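Local atomic coordinates of protease Do-like 2, chloroplastic (Arabidopsis thaliana, PDB entry 4FLN), a protein that acts as a chloroplast serine protease and performs the primary cleavage of the photodamaged D1 protein in plant photosystem II. Residues B[118-123]-B[247-252]; B[172-177]-B[185-190]; B[212-217]-B[229-234]; B[236-241]-B[328-333]. All blocks are in the same frame, centred on the assembly; numbering follows the deposited sequence.

Contact 1: residues B[118-123]-B[247-252]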
loop_
_atom_site.group_PDB
_atom_site.type_symbol
_atom_site.label_atom_id
_atom_site.label_comp_id
_atom_site.label_asym_id
_atom_site.label_seq_id
_atom_site.Cartn_x
_atom_site.Cartn_y
_atom_site.Cartn_z
ATOM N N GLY B 118 -16.530 29.030 21.934
ATOM C CA GLY B 118 -15.855 28.017 22.728
ATOM C C GLY B 118 -15.125 27.000 21.866
ATOM O O GLY B 118 -15.745 26.290 21.079
ATOM N N VAL B 119 -13.825 26.860 22.060
ATOM C CA VAL B 119 -13.064 25.919 21.246
ATOM C C VAL B 119 -13.165 24.455 21.688
ATOM O O VAL B 119 -13.265 23.566 20.847
ATOM C CB VAL B 119 -11.599 26.317 21.148
ATOM C CG1 VAL B 119 -10.728 25.072 21.009
ATOM C CG2 VAL B 119 -11.408 27.274 19.976
ATOM N N ASP B 120 -13.134 24.208 22.997
ATOM C CA ASP B 120 -13.143 22.839 23.512
ATOM C C ASP B 120 -14.529 22.177 23.567
ATOM O O ASP B 120 -14.631 20.951 23.636
ATOM C CB ASP B 120 -12.393 22.721 24.856
ATOM C CG ASP B 120 -12.660 23.882 25.790
ATOM O OD1 ASP B 120 -13.105 24.942 25.313
ATOM O OD2 ASP B 120 -12.410 23.739 27.006
ATOM N N CYS B 121 -15.588 22.980 23.548
ATOM C CA CYS B 121 -16.942 22.447 23.402
ATOM C C CYS B 121 -17.437 22.550 21.954
ATOM O O CYS B 121 -18.554 22.124 21.639
ATOM C CB CYS B 121 -17.902 23.177 24.337
ATOM S SG CYS B 121 -18.002 24.951 24.023
ATOM N N ASP B 122 -16.601 23.136 21.094
ATOM C CA ASP B 122 -16.893 23.347 19.669
ATOM C C ASP B 122 -18.238 24.006 19.350
ATOM O O ASP B 122 -19.049 23.480 18.588
ATOM C CB ASP B 122 -16.708 22.069 18.845
ATOM C CG ASP B 122 -16.650 22.348 17.344
ATOM O OD1 ASP B 122 -16.297 23.485 16.957
ATOM O OD2 ASP B 122 -16.958 21.434 16.553
ATOM N N ILE B 123 -18.461 25.170 19.934
ATOM C CA ILE B 123 -19.687 25.912 19.705
ATOM C C ILE B 123 -19.346 27.344 19.310
ATOM O O ILE B 123 -18.351 27.909 19.767
ATOM C CB ILE B 123 -20.588 25.906 20.972
ATOM C CG1 ILE B 123 -21.085 24.494 21.270
ATOM C CG2 ILE B 123 -21.773 26.856 20.816
ATOM C CD1 ILE B 123 -21.875 24.398 22.549
ATOM N N GLY B 247 -19.951 37.721 29.342
ATOM C CA GLY B 247 -19.792 38.354 28.042
ATOM C C GLY B 247 -18.557 37.898 27.279
ATOM O O GLY B 247 -18.021 38.629 26.447
ATOM N N LYS B 248 -18.119 36.673 27.553
ATOM C CA LYS B 248 -16.980 36.050 26.870
ATOM C C LYS B 248 -16.848 34.606 27.355
ATOM O O LYS B 248 -17.429 34.230 28.371
ATOM C CB LYS B 248 -15.683 36.822 27.120
ATOM C CG LYS B 248 -15.163 36.728 28.543
ATOM C CD LYS B 248 -13.904 37.563 28.724
ATOM C CE LYS B 248 -13.350 37.455 30.140
ATOM N NZ LYS B 248 -12.143 38.321 30.340
ATOM N N TYR B 249 -16.091 33.796 26.627
ATOM C CA TYR B 249 -16.029 32.366 26.917
ATOM C C TYR B 249 -14.992 32.067 28.003
ATOM O O TYR B 249 -13.811 32.334 27.825
ATOM C CB TYR B 249 -15.708 31.598 25.628
ATOM C CG TYR B 249 -15.477 30.125 25.823
ATOM C CD1 TYR B 249 -16.548 29.261 26.027
ATOM C CD2 TYR B 249 -14.193 29.593 25.803
ATOM C CE1 TYR B 249 -16.354 27.914 26.206
ATOM C CE2 TYR B 249 -13.986 28.238 25.990
ATOM C CZ TYR B 249 -15.074 27.402 26.189
ATOM O OH TYR B 249 -14.893 26.049 26.370
ATOM N N THR B 250 -15.446 31.557 29.145
ATOM C CA THR B 250 -14.544 31.205 30.243
ATOM C C THR B 250 -14.247 29.712 30.343
ATOM O O THR B 250 -13.462 29.278 31.184
ATOM C CB THR B 250 -15.080 31.706 31.594
ATOM O OG1 THR B 250 -16.407 31.204 31.791
ATOM C CG2 THR B 250 -15.113 33.222 31.619
ATOM N N GLY B 251 -14.893 28.924 29.496
ATOM C CA GLY B 251 -14.596 27.507 29.415
ATOM C C GLY B 251 -15.175 26.607 30.491
ATOM O O GLY B 251 -16.006 27.018 31.297
ATOM N N TYR B 252 -14.729 25.357 30.471
ATOM C CA TYR B 252 -15.180 24.320 31.386
ATOM C C TYR B 252 -14.043 23.900 32.327
ATOM O O TYR B 252 -12.959 23.515 31.876
ATOM C CB TYR B 252 -15.728 23.126 30.595
ATOM C CG TYR B 252 -16.833 23.495 29.644
ATOM C CD1 TYR B 252 -18.146 23.154 29.916
ATOM C CD2 TYR B 252 -16.566 24.200 28.471
ATOM C CE1 TYR B 252 -19.175 23.495 29.044
ATOM C CE2 TYR B 252 -17.587 24.556 27.597
ATOM C CZ TYR B 252 -18.889 24.195 27.894
ATOM O OH TYR B 252 -19.914 24.529 27.047
#
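Asp120 OD1 is gripped by one hydrogen bond across the contact, donated by Tyr249 OH at 2.4 Å, a very short distance as modelled at this resolution. The hydroxyl meets OD1 from above the carboxylate plane, and the carboxylate and phenol planes stand nearly perpendicular (88°). With CG anti to the backbone N (chi1 174°), the Tyr249 ring is carried across to Gly118, at the end of strand 110-118, whose CA sits over the ring centre, 3.4 Å from the centroid, in a CH-pi contact. Gly251 N occupies the opposite face, so the ring lies sandwiched between backbone atoms; a beta carbon at Gly118 would run into it. Cys121 then bridges the two tyrosines. Its SG takes the crowded position between backbone N and carbonyl carbon, obliquely beside the Tyr249 ring and at the edge of the Tyr252 ring, while Cys121 CB packs 3.6 Å from Tyr252 CE2. Tyr252 OH is hydrogen-bonded to Val235 O of helix 233-246, and its side chain also packs on Leu186 of strand 185-191. An alanine in place of Tyr252 would remove the ring and hydroxyl, and would probably leave Cys121 and Leu186 less well packed and this loop less firmly tied to the helix. Two residues on from Asp120 lies Asp122, which points away from 247-252 and receives a hydrogen bond on OD1 from His91 N. The contact thus ties the loop between helix 233-246 and strand 257-261, the first strand of the PDZ sheet, to the loop that carries the presumed aspartate of a chymotrypsin-like catalytic triad.

Contact 2: residues B[172-177]-B[185-190]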
loop_
_atom_site.group_PDB
_atom_site.type_symbol
_atom_site.label_atom_id
_atom_site.label_comp_id
_atom_site.label_asym_id
_atom_site.label_seq_id
_atom_site.Cartn_x
_atom_site.Cartn_y
_atom_site.Cartn_z
ATOM N N SER B 172 -28.176 6.459 20.810
ATOM C CA SER B 172 -27.559 5.183 21.145
ATOM C C SER B 172 -26.809 5.205 22.465
ATOM O O SER B 172 -26.834 4.228 23.212
ATOM C CB SER B 172 -26.667 4.653 20.008
ATOM O OG SER B 172 -25.980 5.690 19.342
ATOM N N ARG B 173 -26.115 6.313 22.726
ATOM C CA ARG B 173 -25.209 6.400 23.867
ATOM C C ARG B 173 -25.156 7.789 24.488
ATOM O O ARG B 173 -25.048 8.794 23.776
ATOM C CB ARG B 173 -23.800 5.996 23.429
ATOM C CG ARG B 173 -22.961 5.375 24.524
ATOM C CD ARG B 173 -21.686 4.792 23.972
ATOM N NE ARG B 173 -21.029 3.958 24.968
ATOM C CZ ARG B 173 -19.731 3.674 24.968
ATOM N NH1 ARG B 173 -18.934 4.162 24.022
ATOM N NH2 ARG B 173 -19.228 2.904 25.924
ATOM N N ILE B 174 -25.217 7.844 25.815
ATOM C CA ILE B 174 -24.929 9.075 26.547
ATOM C C ILE B 174 -23.677 8.874 27.386
ATOM O O ILE B 174 -23.697 8.181 28.399
ATOM C CB ILE B 174 -26.092 9.482 27.460
ATOM C CG1 ILE B 174 -27.276 9.951 26.628
ATOM C CG2 ILE B 174 -25.673 10.602 28.381
ATOM C CD1 ILE B 174 -28.587 9.676 27.288
ATOM N N GLU B 175 -22.590 9.506 26.967
ATOM C CA GLU B 175 -21.279 9.240 27.540
ATOM C C GLU B 175 -20.483 10.538 27.630
ATOM O O GLU B 175 -20.796 11.514 26.958
ATOM C CB GLU B 175 -20.550 8.229 26.653
ATOM C CG GLU B 175 -19.153 7.846 27.096
ATOM C CD GLU B 175 -19.145 6.972 28.330
ATOM O OE1 GLU B 175 -18.798 5.777 28.204
ATOM O OE2 GLU B 175 -19.475 7.480 29.423
ATOM N N VAL B 176 -19.469 10.565 28.479
ATOM C CA VAL B 176 -18.501 11.649 28.440
ATOM C C VAL B 176 -17.451 11.349 27.365
ATOM O O VAL B 176 -16.911 10.245 27.317
ATOM C CB VAL B 176 -17.825 11.834 29.807
ATOM C CG1 VAL B 176 -16.410 12.355 29.643
ATOM C CG2 VAL B 176 -18.635 12.765 30.672
ATOM N N THR B 177 -17.175 12.321 26.499
ATOM C CA THR B 177 -16.169 12.165 25.444
ATOM C C THR B 177 -15.335 13.437 25.308
ATOM O O THR B 177 -15.455 14.345 26.124
ATOM C CB THR B 177 -16.817 11.846 24.081
ATOM O OG1 THR B 177 -17.938 12.714 23.871
ATOM C CG2 THR B 177 -17.287 10.393 24.032
ATOM N N ASP B 185 -13.060 16.909 28.263
ATOM C CA ASP B 185 -14.052 15.837 28.217
ATOM C C ASP B 185 -15.394 16.325 28.738
ATOM O O ASP B 185 -15.531 16.668 29.908
ATOM C CB ASP B 185 -13.595 14.614 29.014
ATOM C CG ASP B 185 -12.904 13.572 28.144
ATOM O OD1 ASP B 185 -12.022 13.954 27.345
ATOM O OD2 ASP B 185 -13.246 12.369 28.251
ATOM N N LEU B 186 -16.382 16.343 27.854
ATOM C CA LEU B 186 -17.705 16.825 28.189
ATOM C C LEU B 186 -18.771 15.791 27.831
ATOM O O LEU B 186 -18.531 14.876 27.052
ATOM C CB LEU B 186 -17.986 18.128 27.453
ATOM C CG LEU B 186 -16.924 19.218 27.577
ATOM C CD1 LEU B 186 -17.265 20.384 26.674
ATOM C CD2 LEU B 186 -16.790 19.680 29.019
ATOM N N LEU B 187 -19.956 15.937 28.407
ATOM C CA LEU B 187 -21.023 14.999 28.127
ATOM C C LEU B 187 -21.278 15.058 26.621
ATOM O O LEU B 187 -21.011 16.082 25.987
ATOM C CB LEU B 187 -22.269 15.381 28.922
ATOM C CG LEU B 187 -23.543 14.532 28.866
ATOM C CD1 LEU B 187 -23.347 13.193 29.562
ATOM C CD2 LEU B 187 -24.688 15.289 29.511
ATOM N N GLY B 188 -21.745 13.953 26.046
ATOM C CA GLY B 188 -22.074 13.899 24.635
ATOM C C GLY B 188 -23.126 12.847 24.355
ATOM O O GLY B 188 -23.253 11.886 25.107
ATOM N N ILE B 189 -23.875 13.029 23.270
ATOM C CA ILE B 189 -24.901 12.078 22.865
ATOM C C ILE B 189 -24.457 11.385 21.593
ATOM O O ILE B 189 -24.082 12.045 20.632
ATOM C CB ILE B 189 -26.248 12.779 22.577
ATOM C CG1 ILE B 189 -26.710 13.590 23.787
ATOM C CG2 ILE B 189 -27.317 11.769 22.172
ATOM C CD1 ILE B 189 -27.840 14.547 23.468
ATOM N N GLN B 190 -24.487 10.054 21.596
ATOM C CA GLN B 190 -24.226 9.264 20.396
ATOM C C GLN B 190 -25.543 8.915 19.720
ATOM O O GLN B 190 -26.507 8.540 20.383
ATOM C CB GLN B 190 -23.541 7.966 20.771
ATOM C CG GLN B 190 -22.060 7.894 20.528
ATOM C CD GLN B 190 -21.525 6.491 20.787
ATOM O OE1 GLN B 190 -22.142 5.499 20.385
ATOM N NE2 GLN B 190 -20.380 6.402 21.459
#
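Backbone bonds form the first shell of this antiparallel pairing. Gln190 N points almost straight at Arg173 O (2.6 Å, 178°), in the carbonyl plane, whereas Gln190 O receives both Ser172 N and Arg173 N from above its plane. The hydrogen-bonded pairs Glu175-Gly188 and Thr177-Leu186 continue the ladder. On the Arg173 face, the extended Gln190 side chain runs alongside that of Arg173, their CB atoms 3.3 Å apart; NE2 of Gln190 lies at the edge of the guanidinium, whose plane is turned 68° from the amide. An alanine for Gln190 would remove the amide and CG and probably leave the aliphatic part of Arg173 less well supported. On the other face, Ile174 CG2 meets Leu187 CD1 side by side at 3.7 Å, and the Val176 side chain crosses that of Asp185 at about a right angle, Val176 CG1 3.5 Å from Asp185 OD2. Further out, Arg173 NH2 hydrogen-bonds to Gly160 O and Thr163 O of the second subunit, fixing its tip, and Asp185 OD2 forms a salt bridge with Arg325. Ser172 and Arg173 both facing Gln190 make a classic beta bulge, set in a hairpin of the second barrel of the chymotrypsin-like fold.

Contact 3: residues B[212-217]-B[229-234]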
loop_
_atom_site.group_PDB
_atom_site.type_symbol
_atom_site.label_atom_id
_atom_site.label_comp_id
_atom_site.label_asym_id
_atom_site.label_seq_id
_atom_site.Cartn_x
_atom_site.Cartn_y
_atom_site.Cartn_z
ATOM N N ILE B 212 -32.271 18.982 20.644
ATOM C CA ILE B 212 -31.618 18.317 21.767
ATOM C C ILE B 212 -30.100 18.438 21.788
ATOM O O ILE B 212 -29.441 17.807 22.610
ATOM C CB ILE B 212 -32.061 16.857 21.923
ATOM C CG1 ILE B 212 -31.882 16.094 20.610
ATOM C CG2 ILE B 212 -33.500 16.812 22.426
ATOM C CD1 ILE B 212 -30.452 15.707 20.331
ATOM N N GLY B 213 -29.553 19.225 20.867
ATOM C CA GLY B 213 -28.119 19.447 20.812
ATOM C C GLY B 213 -27.662 19.897 19.439
ATOM O O GLY B 213 -28.481 20.231 18.590
ATOM N N VAL B 214 -26.353 19.908 19.219
ATOM C CA VAL B 214 -25.792 20.347 17.944
ATOM C C VAL B 214 -25.018 19.197 17.320
ATOM O O VAL B 214 -24.286 18.499 18.019
ATOM C CB VAL B 214 -24.852 21.556 18.147
ATOM C CG1 VAL B 214 -24.090 21.890 16.867
ATOM C CG2 VAL B 214 -25.641 22.752 18.631
ATOM N N ALA B 215 -25.183 18.987 16.017
ATOM C CA ALA B 215 -24.471 17.898 15.344
ATOM C C ALA B 215 -22.998 18.237 15.256
ATOM O O ALA B 215 -22.639 19.404 15.160
ATOM C CB ALA B 215 -25.042 17.627 13.956
ATOM N N PHE B 216 -22.154 17.210 15.316
ATOM C CA PHE B 216 -20.710 17.389 15.263
ATOM C C PHE B 216 -20.039 16.345 14.370
ATOM O O PHE B 216 -20.131 15.147 14.633
ATOM C CB PHE B 216 -20.134 17.337 16.681
ATOM C CG PHE B 216 -18.636 17.313 16.733
ATOM C CD1 PHE B 216 -17.908 18.484 16.640
ATOM C CD2 PHE B 216 -17.953 16.114 16.888
ATOM C CE1 PHE B 216 -16.522 18.459 16.691
ATOM C CE2 PHE B 216 -16.570 16.081 16.942
ATOM C CZ PHE B 216 -15.854 17.254 16.846
ATOM N N GLN B 217 -19.378 16.807 13.311
ATOM C CA GLN B 217 -18.612 15.936 12.426
ATOM C C GLN B 217 -17.349 16.633 11.918
ATOM O O GLN B 217 -17.414 17.748 11.391
ATOM C CB GLN B 217 -19.479 15.496 11.246
ATOM C CG GLN B 217 -18.762 14.625 10.221
ATOM C CD GLN B 217 -18.324 13.284 10.786
ATOM O OE1 GLN B 217 -17.151 13.086 11.107
ATOM N NE2 GLN B 217 -19.269 12.355 10.908
ATOM N N TYR B 229 -22.341 12.116 16.164
ATOM C CA TYR B 229 -22.153 12.739 17.471
ATOM C C TYR B 229 -22.943 14.026 17.643
ATOM O O TYR B 229 -23.160 14.780 16.696
ATOM C CB TYR B 229 -20.677 12.999 17.721
ATOM C CG TYR B 229 -19.889 11.728 17.791
ATOM C CD1 TYR B 229 -19.777 11.027 18.987
ATOM C CD2 TYR B 229 -19.276 11.210 16.662
ATOM C CE1 TYR B 229 -19.063 9.850 19.059
ATOM C CE2 TYR B 229 -18.559 10.037 16.722
ATOM C CZ TYR B 229 -18.457 9.360 17.923
ATOM O OH TYR B 229 -17.743 8.190 17.985
ATOM N N VAL B 230 -23.378 14.276 18.869
ATOM C CA VAL B 230 -24.155 15.471 19.153
ATOM C C VAL B 230 -23.730 16.132 20.449
ATOM O O VAL B 230 -23.739 15.508 21.506
ATOM C CB VAL B 230 -25.664 15.166 19.235
ATOM C CG1 VAL B 230 -26.434 16.426 19.608
ATOM C CG2 VAL B 230 -26.164 14.590 17.918
ATOM N N ILE B 231 -23.368 17.403 20.366
ATOM C CA ILE B 231 -23.178 18.204 21.560
ATOM C C ILE B 231 -24.541 18.463 22.206
ATOM O O ILE B 231 -25.395 19.117 21.604
ATOM C CB ILE B 231 -22.528 19.530 21.192
ATOM C CG1 ILE B 231 -21.206 19.261 20.469
ATOM C CG2 ILE B 231 -22.323 20.381 22.439
ATOM C CD1 ILE B 231 -20.828 20.284 19.432
ATOM N N PRO B 232 -24.760 17.935 23.426
ATOM C CA PRO B 232 -26.083 18.058 24.059
ATOM C C PRO B 232 -26.439 19.470 24.529
ATOM O O PRO B 232 -25.568 20.341 24.690
ATOM C CB PRO B 232 -25.998 17.109 25.263
ATOM C CG PRO B 232 -24.543 16.928 25.514
ATOM C CD PRO B 232 -23.869 17.034 24.179
ATOM N N THR B 233 -27.737 19.671 24.743
ATOM C CA THR B 233 -28.282 20.920 25.254
ATOM C C THR B 233 -27.561 21.432 26.497
ATOM O O THR B 233 -27.291 22.627 26.614
ATOM C CB THR B 233 -29.766 20.747 25.606
ATOM O OG1 THR B 233 -30.499 20.519 24.408
ATOM C CG2 THR B 233 -30.316 21.990 26.297
ATOM N N THR B 234 -27.263 20.533 27.430
ATOM C CA THR B 234 -26.643 20.940 28.688
ATOM C C THR B 234 -25.277 21.604 28.491
ATOM O O THR B 234 -24.956 22.581 29.165
ATOM C CB THR B 234 -26.551 19.773 29.688
ATOM O OG1 THR B 234 -25.601 18.812 29.224
ATOM C CG2 THR B 234 -27.899 19.090 29.809
#
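The tight part of this hairpin lies around Gly213 and Val214. Val214 and Ile231 form an antiparallel hydrogen-bonded pair: Ile231 N donates to Val214 O at 2.7 Å, in the carbonyl plane, and Val214 N returns a bond to Ile231 O. Beside them, Gly213 adopts backbone angles (phi 158°) that call for glycine, and the absence of a side chain lets Val230 CG1 settle 3.7 Å from Gly213 CA. That methyl, anti to the backbone N of Val230, also lies 3.4 Å from Val214 O, so the branch is wedged against the partner backbone. Ile212 crosses Val230 at about a right angle, CD1 of Ile212 against CG1 of Val230, which shares its face with Ala215. The opposite face carries Val214 and Ile231. Here Ile231 CD1 comes within 4.1 Å of Phe216 CB. In contrast to the buried Val214, Val230 and Ile231, Phe216 and Tyr229 are partly exposed and form the looser end: Phe216 N bonds to Tyr229 O from above the carbonyl plane, and both side chains leave on the face of Val214 and Ile231, but their rings turn off from the partner strand; Tyr229 CB lies at the edge of the Phe216 ring, 4.2 Å from Phe216 CD2. At the other end the pairing also fades, and Thr233 N reaches Ile212 O only weakly, while Thr233 OG1 finds its partner in Gly143 O. Strand 228-232 is flanked on its other side by strand 185-191, Val230 bonding to Ile189; strand 211-216 pairs on its other edge with strand 203-205. Pro232 occupies the N-cap position of helix 233-246, and the Phe216 ring packs on Asp122, beside the presumed catalytic residues.

Contact 4: residues B[236-241]-B[328-333]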
loop_
_atom_site.group_PDB
_atom_site.type_symbol
_atom_site.label_atom_id
_atom_site.label_comp_id
_atom_site.label_asym_id
_atom_site.label_seq_id
_atom_site.Cartn_x
_atom_site.Cartn_y
_atom_site.Cartn_z
ATOM N N VAL B 236 -24.476 23.045 25.804
ATOM C CA VAL B 236 -24.860 24.274 25.125
ATOM C C VAL B 236 -25.327 25.348 26.093
ATOM O O VAL B 236 -24.930 26.509 25.959
ATOM C CB VAL B 236 -25.967 24.039 24.091
ATOM C CG1 VAL B 236 -26.409 25.369 23.505
ATOM C CG2 VAL B 236 -25.470 23.110 23.009
ATOM N N SER B 237 -26.171 24.963 27.054
ATOM C CA SER B 237 -26.667 25.902 28.069
ATOM C C SER B 237 -25.483 26.520 28.766
ATOM O O SER B 237 -25.386 27.738 28.885
ATOM C CB SER B 237 -27.521 25.207 29.130
ATOM O OG SER B 237 -28.557 24.434 28.557
ATOM N N HIS B 238 -24.576 25.656 29.216
ATOM C CA HIS B 238 -23.382 26.083 29.919
ATOM C C HIS B 238 -22.661 27.156 29.130
ATOM O O HIS B 238 -22.202 28.146 29.683
ATOM C CB HIS B 238 -22.448 24.901 30.144
ATOM C CG HIS B 238 -21.255 25.234 30.979
ATOM N ND1 HIS B 238 -20.249 26.070 30.539
ATOM C CD2 HIS B 238 -20.908 24.855 32.232
ATOM C CE1 HIS B 238 -19.331 26.183 31.481
ATOM N NE2 HIS B 238 -19.711 25.462 32.521
ATOM N N PHE B 239 -22.574 26.956 27.827
ATOM C CA PHE B 239 -21.919 27.921 26.972
ATOM C C PHE B 239 -22.682 29.244 26.933
ATOM O O PHE B 239 -22.103 30.321 27.058
ATOM C CB PHE B 239 -21.756 27.356 25.562
ATOM C CG PHE B 239 -21.004 28.260 24.646
ATOM C CD1 PHE B 239 -19.653 28.489 24.845
ATOM C CD2 PHE B 239 -21.646 28.897 23.603
ATOM C CE1 PHE B 239 -18.961 29.330 24.015
ATOM C CE2 PHE B 239 -20.960 29.741 22.769
ATOM C CZ PHE B 239 -19.614 29.962 22.971
ATOM N N LEU B 240 -23.990 29.164 26.761
ATOM C CA LEU B 240 -24.779 30.381 26.660
ATOM C C LEU B 240 -24.764 31.191 27.955
ATOM O O LEU B 240 -24.573 32.402 27.913
ATOM C CB LEU B 240 -26.208 30.076 26.211
ATOM C CG LEU B 240 -26.326 29.500 24.800
ATOM C CD1 LEU B 240 -27.781 29.171 24.471
ATOM C CD2 LEU B 240 -25.724 30.451 23.768
ATOM N N THR B 241 -24.963 30.541 29.100
ATOM C CA THR B 241 -24.973 31.291 30.354
ATOM C C THR B 241 -23.569 31.801 30.670
ATOM O O THR B 241 -23.405 32.890 31.223
ATOM C CB THR B 241 -25.604 30.519 31.566
ATOM O OG1 THR B 241 -24.635 30.355 32.609
ATOM C CG2 THR B 241 -26.141 29.172 31.157
ATOM N N ILE B 328 -17.711 17.811 37.471
ATOM C CA ILE B 328 -16.668 18.810 37.367
ATOM C C ILE B 328 -16.934 19.764 36.205
ATOM O O ILE B 328 -16.741 20.973 36.327
ATOM C CB ILE B 328 -15.309 18.139 37.176
ATOM C CG1 ILE B 328 -14.989 17.261 38.384
ATOM C CG2 ILE B 328 -14.233 19.172 36.934
ATOM C CD1 ILE B 328 -13.765 16.398 38.180
ATOM N N SER B 329 -17.392 19.215 35.084
ATOM C CA SER B 329 -17.588 20.002 33.875
ATOM C C SER B 329 -18.820 20.915 33.942
ATOM O O SER B 329 -18.924 21.889 33.199
ATOM C CB SER B 329 -17.686 19.080 32.661
ATOM O OG SER B 329 -18.849 18.270 32.737
ATOM N N GLN B 330 -19.757 20.610 34.829
ATOM C CA GLN B 330 -20.988 21.394 34.896
ATOM C C GLN B 330 -20.812 22.672 35.708
ATOM O O GLN B 330 -21.744 23.468 35.847
ATOM C CB GLN B 330 -22.160 20.555 35.418
ATOM C CG GLN B 330 -22.975 19.901 34.306
ATOM C CD GLN B 330 -23.257 20.860 33.158
ATOM O OE1 GLN B 330 -22.477 20.960 32.205
ATOM N NE2 GLN B 330 -24.367 21.577 33.249
ATOM N N LYS B 331 -19.609 22.866 36.232
ATOM C CA LYS B 331 -19.294 24.059 37.000
ATOM C C LYS B 331 -18.839 25.163 36.058
ATOM O O LYS B 331 -18.716 24.949 34.856
ATOM C CB LYS B 331 -18.187 23.757 38.020
ATOM C CG LYS B 331 -18.558 22.753 39.121
ATOM C CD LYS B 331 -19.564 23.341 40.111
ATOM C CE LYS B 331 -19.727 22.450 41.330
ATOM N NZ LYS B 331 -20.796 22.925 42.245
ATOM N N PHE B 332 -18.567 26.340 36.605
ATOM C CA PHE B 332 -17.983 27.423 35.818
ATOM C C PHE B 332 -16.600 27.804 36.327
ATOM O O PHE B 332 -16.247 27.525 37.471
ATOM C CB PHE B 332 -18.917 28.629 35.782
ATOM C CG PHE B 332 -20.178 28.373 35.017
ATOM C CD1 PHE B 332 -20.240 28.627 33.652
ATOM C CD2 PHE B 332 -21.289 27.840 35.646
ATOM C CE1 PHE B 332 -21.394 28.366 32.942
ATOM C CE2 PHE B 332 -22.442 27.579 34.941
ATOM C CZ PHE B 332 -22.498 27.840 33.590
ATOM N N ALA B 333 -15.798 28.413 35.469
ATOM C CA ALA B 333 -14.472 28.823 35.899
ATOM C C ALA B 333 -14.614 29.675 37.152
ATOM O O ALA B 333 -15.405 30.615 37.190
ATOM C CB ALA B 333 -13.763 29.588 34.799
#
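His238 and Phe332 reach toward each other tip to tip and end in an offset stack, their planes 16° apart and centroids 3.9 Å apart. CE1 of Phe332 lies over the centre of the imidazole, whereas His238 NE2 falls toward the rim of the phenyl ring. The histidine arrives there with CG anti to the backbone N (chi1 -174°). Lys331 O lies in the plane of the imidazole and accepts from His238 NE2 at 2.6 Å, fairly straight (164°), although the donor stands above the carbonyl plane. Bond and stack together fix the rotation of the imidazole, and Tyr252 stacks on its other face. The arrangement joins the helix that follows the second barrel of the chymotrypsin-like protease domain to a turn after helix 325-329 of the first PDZ domain. Thr241, one helical turn beyond His238, crosses Phe332 at about a right angle, its OG1 3.4 Å from Phe332 CZ. The edge of the same phenyl ring faces the backbone, with His238 O in its plane, 3.4 Å from Phe332 CE1. Arg245, further along the helix, makes a cation-pi contact with Phe332. On the flank of the imidazole, His238 CD2 lies 3.7 Å from Ser329 O.

In the fold
Contacts 2 and 3 are buried hairpins of one barrel, joined where strands 185-191 and 228-232 run side by side, and both rest on backbone ladders, with apolar side chains on the faces and, in contact 2, a polar Arg173-Gln190 pair. Contacts 1 and 4 are only partly buried and lack strand pairing across them; single side-chain hydrogen bonds and aromatic rings hold loops and a helix at the border between protease and PDZ domains. These two meet directly, Tyr249 on Phe239. Helix 233-246 begins in contact 3 and supplies one side of contact 4. Leu186 carries contact 2 to contact 1, while Ile231 CD1 of contact 3 packs on the backbone of Cys121 and Asp122.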